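Long-range contact in centrosome-associated zinc finger protein Cp190 (Drosophila melanogaster, PDB 6ER1), which organises chromatin domains and their boundaries after recruitment by insulator DNA-binding proteins, and homodimerizes through its N-terminal BTB domain, the part in this chain: residues E80-I89 against M104-M115. Sequence-based numbering, arbitrary orientation. Where two conformers were deposited one is given.
Sequences EFQADVVVPI and MYGKLLRTAKEM
Val85 and Thr111 meet tip to tip at the centre of a helix-helix packing in the helical part of the BTB domain, where the start of helix 83-95 crosses helix 105-115 at -75°. Both Val85 methyls face the Thr111 hydroxyl, CG1 lying 3.7 Å from OG1. That hydroxyl donates to Lys107 O and accepts from a water that also bonds Glu80 O. Thr111 CG2, the other branch, lies against the edge of the Phe81 ring (3.7 Å to CE1) and against Ile89 CD1. Met115 SD makes an oblique Met-aromatic contact with Phe81. Leu108 CD2 packs on Val85 and Ile89. In one of two modelled conformers Lys107, extended with CG anti to the backbone N (chi1 -162°), donates from NZ to Asp84 OD2 (2.8 Å), a salt bridge that uses the syn lone pair of OD2. An alanine in place of Asp84 would probably leave the Lys107 ammonium without this mate and free its chain to swing. Glu80 OE2 and Glu114 OE2, both acceptors, lie 2.9 Å apart without a hydrogen bond; the latter bonds Tyr60 OH. Helix 60-67 closes over Phe81 through Tyr60, Phe61 and Leu64, and the crossing of helices 83-95 and 105-115 belongs to the helical part of the BTB/POZ fold.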
loop_
_atom_site.group_PDB
_atom_site.type_symbol
_atom_site.label_atom_id
_atom_site.label_comp_id
_atom_site.label_asym_id
_atom_site.label_seq_id
_atom_site.Cartn_x
_atom_site.Cartn_y
_atom_site.Cartn_z
ATOM N N GLU A 80 6.956 -22.592 -13.300
ATOM C CA GLU A 80 6.111 -21.939 -14.305
ATOM C C GLU A 80 5.900 -20.458 -14.063
ATOM O O GLU A 80 5.169 -19.834 -14.839
ATOM C CB GLU A 80 4.716 -22.603 -14.423
ATOM C CG GLU A 80 3.703 -22.361 -13.275
ATOM C CD GLU A 80 3.834 -23.370 -12.162
ATOM O OE1 GLU A 80 4.953 -23.941 -11.991
ATOM O OE2 GLU A 80 2.829 -23.560 -11.456
ATOM N N PHE A 81 6.531 -19.887 -13.024
ATOM C CA PHE A 81 6.233 -18.526 -12.606
ATOM C C PHE A 81 7.542 -17.809 -12.320
ATOM O O PHE A 81 7.924 -17.542 -11.186
ATOM C CB PHE A 81 5.310 -18.591 -11.364
ATOM C CG PHE A 81 4.609 -17.313 -11.013
ATOM C CD1 PHE A 81 3.695 -16.748 -11.867
ATOM C CD2 PHE A 81 4.799 -16.727 -9.761
ATOM C CE1 PHE A 81 2.972 -15.616 -11.510
ATOM C CE2 PHE A 81 4.071 -15.601 -9.400
ATOM C CZ PHE A 81 3.176 -15.027 -10.281
ATOM N N GLN A 82 8.294 -17.584 -13.406
ATOM C CA GLN A 82 9.625 -16.962 -13.336
ATOM C C GLN A 82 9.593 -15.535 -13.810
ATOM O O GLN A 82 8.516 -14.943 -14.065
ATOM C CB GLN A 82 10.621 -17.837 -14.132
ATOM C CG GLN A 82 10.742 -19.199 -13.498
ATOM C CD GLN A 82 11.515 -19.163 -12.176
ATOM O OE1 GLN A 82 12.655 -18.645 -12.119
ATOM N NE2 GLN A 82 10.960 -19.766 -11.131
ATOM N N ALA A 83 10.750 -14.887 -13.861
ATOM C CA ALA A 83 10.793 -13.419 -14.027
ATOM C C ALA A 83 10.144 -12.942 -15.315
ATOM O O ALA A 83 9.637 -11.843 -15.379
ATOM C CB ALA A 83 12.220 -12.885 -13.898
ATOM N N ASP A 84 10.205 -13.776 -16.389
ATOM C CA ASP A 84 9.572 -13.349 -17.633
ATOM C C ASP A 84 8.086 -12.924 -17.546
ATOM O O ASP A 84 7.640 -12.069 -18.273
ATOM C CB ASP A 84 9.742 -14.385 -18.785
ATOM C CG ASP A 84 9.159 -15.743 -18.497
ATOM O OD1 ASP A 84 8.853 -16.063 -17.312
ATOM O OD2 ASP A 84 8.968 -16.497 -19.475
ATOM N N VAL A 85 7.353 -13.598 -16.666
ATOM C CA VAL A 85 5.956 -13.224 -16.400
ATOM C C VAL A 85 5.809 -12.422 -15.098
ATOM O O VAL A 85 4.989 -11.474 -15.080
ATOM C CB VAL A 85 4.979 -14.426 -16.437
ATOM C CG1 VAL A 85 4.988 -15.068 -17.820
ATOM C CG2 VAL A 85 5.276 -15.443 -15.346
ATOM N N VAL A 86 6.626 -12.738 -14.104
ATOM C CA VAL A 86 6.460 -12.101 -12.777
ATOM C C VAL A 86 6.805 -10.649 -12.831
ATOM O O VAL A 86 6.100 -9.766 -12.273
ATOM C CB VAL A 86 7.200 -12.819 -11.665
ATOM C CG1 VAL A 86 7.203 -12.024 -10.361
ATOM C CG2 VAL A 86 6.670 -14.241 -11.493
ATOM N N VAL A 87 7.909 -10.289 -13.487
ATOM C CA VAL A 87 8.313 -8.883 -13.494
ATOM C C VAL A 87 7.307 -7.950 -14.174
ATOM O O VAL A 87 6.878 -6.962 -13.520
ATOM C CB VAL A 87 9.758 -8.713 -14.063
ATOM C CG1 VAL A 87 10.058 -7.253 -14.328
ATOM C CG2 VAL A 87 10.738 -9.316 -13.067
ATOM N N PRO A 88 6.776 -8.304 -15.351
ATOM C CA PRO A 88 5.776 -7.424 -15.952
ATOM C C PRO A 88 4.463 -7.394 -15.100
ATOM O O PRO A 88 3.843 -6.315 -15.042
ATOM C CB PRO A 88 5.525 -7.983 -17.357
ATOM C CG PRO A 88 6.544 -8.970 -17.555
ATOM C CD PRO A 88 7.303 -9.284 -16.334
ATOM N N ILE A 89 4.087 -8.563 -14.581
ATOM C CA ILE A 89 2.815 -8.602 -13.765
ATOM C C ILE A 89 2.977 -7.755 -12.515
ATOM O O ILE A 89 2.050 -6.978 -12.182
ATOM C CB ILE A 89 2.443 -10.033 -13.514
ATOM C CG1 ILE A 89 1.959 -10.659 -14.812
ATOM C CG2 ILE A 89 1.311 -10.096 -12.465
ATOM C CD1 ILE A 89 1.702 -12.128 -14.764
ATOM N N MET A 104 5.063 -12.550 -25.791
ATOM C CA MET A 104 4.678 -13.011 -24.447
ATOM C C MET A 104 3.176 -12.939 -24.194
ATOM O O MET A 104 2.787 -13.309 -23.026
ATOM C CB MET A 104 5.414 -12.143 -23.396
ATOM C CG MET A 104 6.898 -12.410 -23.304
ATOM S SD MET A 104 7.305 -14.011 -22.624
ATOM C CE MET A 104 6.539 -13.933 -21.021
ATOM N N TYR A 105 2.366 -12.482 -25.098
ATOM C CA TYR A 105 0.910 -12.268 -24.825
ATOM C C TYR A 105 0.353 -13.540 -24.339
ATOM O O TYR A 105 -0.359 -13.522 -23.232
ATOM C CB TYR A 105 0.176 -11.786 -26.074
ATOM C CG TYR A 105 -1.305 -11.695 -25.871
ATOM C CD1 TYR A 105 -1.813 -10.606 -25.184
ATOM C CD2 TYR A 105 -2.152 -12.636 -26.340
ATOM C CE1 TYR A 105 -3.175 -10.493 -25.002
ATOM C CE2 TYR A 105 -3.547 -12.532 -26.158
ATOM C CZ TYR A 105 -4.040 -11.436 -25.483
ATOM O OH TYR A 105 -5.412 -11.352 -25.327
ATOM N N GLY A 106 0.397 -14.648 -25.013
ATOM C CA GLY A 106 -0.258 -15.847 -24.583
ATOM C C GLY A 106 0.258 -16.392 -23.330
ATOM O O GLY A 106 -0.569 -16.865 -22.465
ATOM N N LYS A 107 1.504 -16.300 -23.007
ATOM C CA LYS A 107 2.060 -16.791 -21.807
ATOM C C LYS A 107 1.501 -15.899 -20.656
ATOM O O LYS A 107 1.206 -16.474 -19.568
ATOM C CB LYS A 107 3.597 -16.706 -21.824
ATOM C CG LYS A 107 4.238 -17.591 -20.774
ATOM C CD LYS A 107 5.745 -17.748 -20.860
ATOM C CE LYS A 107 6.218 -18.624 -19.711
ATOM N NZ LYS A 107 7.675 -18.936 -19.773
ATOM N N LEU A 108 1.477 -14.618 -20.839
ATOM C CA LEU A 108 0.952 -13.714 -19.789
ATOM C C LEU A 108 -0.499 -14.031 -19.598
ATOM O O LEU A 108 -0.943 -14.030 -18.371
ATOM C CB LEU A 108 1.179 -12.278 -20.165
ATOM C CG LEU A 108 2.636 -11.827 -20.032
ATOM C CD1 LEU A 108 2.825 -10.516 -20.797
ATOM C CD2 LEU A 108 3.016 -11.617 -18.557
ATOM N N LEU A 109 -1.295 -14.273 -20.603
ATOM C CA LEU A 109 -2.721 -14.611 -20.460
ATOM C C LEU A 109 -2.836 -15.895 -19.751
ATOM O O LEU A 109 -3.674 -15.986 -18.768
ATOM C CB LEU A 109 -3.403 -14.587 -21.790
ATOM C CG LEU A 109 -4.855 -14.828 -21.859
ATOM C CD1 LEU A 109 -5.630 -13.972 -20.868
ATOM C CD2 LEU A 109 -5.405 -14.663 -23.241
ATOM N N ARG A 110 -2.127 -16.955 -20.046
ATOM C CA ARG A 110 -2.205 -18.201 -19.330
ATOM C C ARG A 110 -1.784 -18.003 -17.876
ATOM O O ARG A 110 -2.430 -18.648 -16.973
ATOM C CB ARG A 110 -1.416 -19.340 -20.012
ATOM C CG ARG A 110 -2.049 -19.755 -21.334
ATOM C CD ARG A 110 -1.280 -20.892 -22.022
ATOM N NE ARG A 110 0.069 -20.554 -22.462
ATOM C CZ ARG A 110 0.319 -19.991 -23.637
ATOM N NH1 ARG A 110 -0.629 -19.703 -24.492
ATOM N NH2 ARG A 110 1.606 -19.776 -23.948
ATOM N N THR A 111 -0.812 -17.200 -17.570
ATOM C CA THR A 111 -0.368 -16.955 -16.231
ATOM C C THR A 111 -1.533 -16.188 -15.487
ATOM O O THR A 111 -1.823 -16.595 -14.307
ATOM C CB THR A 111 0.905 -16.159 -16.144
ATOM O OG1 THR A 111 1.951 -16.941 -16.798
ATOM C CG2 THR A 111 1.372 -15.865 -14.794
ATOM N N ALA A 112 -2.106 -15.201 -16.091
ATOM C CA ALA A 112 -3.216 -14.441 -15.390
ATOM C C ALA A 112 -4.283 -15.421 -15.191
ATOM O O ALA A 112 -4.987 -15.278 -14.085
ATOM C CB ALA A 112 -3.647 -13.319 -16.269
ATOM N N LYS A 113 -4.617 -16.351 -16.016
ATOM C CA LYS A 113 -5.659 -17.358 -15.780
ATOM C C LYS A 113 -5.278 -18.280 -14.681
ATOM O O LYS A 113 -6.157 -18.592 -13.749
ATOM C CB LYS A 113 -6.026 -18.152 -17.063
ATOM C CG LYS A 113 -6.744 -17.360 -18.127
ATOM C CD LYS A 113 -6.972 -18.236 -19.355
ATOM C CE LYS A 113 -7.964 -17.697 -20.388
ATOM N NZ LYS A 113 -9.285 -18.336 -20.541
ATOM N N GLU A 114 -4.070 -18.721 -14.510
ATOM C CA GLU A 114 -3.641 -19.569 -13.426
ATOM C C GLU A 114 -3.769 -18.824 -12.087
ATOM O O GLU A 114 -4.078 -19.507 -11.070
ATOM C CB GLU A 114 -2.149 -19.988 -13.687
ATOM C CG GLU A 114 -1.469 -20.725 -12.539
ATOM C CD GLU A 114 -0.150 -21.404 -12.815
ATOM O OE1 GLU A 114 0.079 -21.704 -13.996
ATOM O OE2 GLU A 114 0.617 -21.710 -11.830
ATOM N N MET A 115 -3.540 -17.548 -12.072
ATOM C CA MET A 115 -3.563 -16.717 -10.867
ATOM C C MET A 115 -5.002 -16.299 -10.550
ATOM O O MET A 115 -5.229 -15.803 -9.434
ATOM C CB MET A 115 -2.792 -15.427 -11.051
ATOM C CG MET A 115 -1.307 -15.616 -11.310
ATOM S SD MET A 115 -0.493 -14.049 -11.732
ATOM C CE MET A 115 -0.458 -13.332 -10.132
HETATM O O HOH W 1 2.656 -19.047 -14.684
#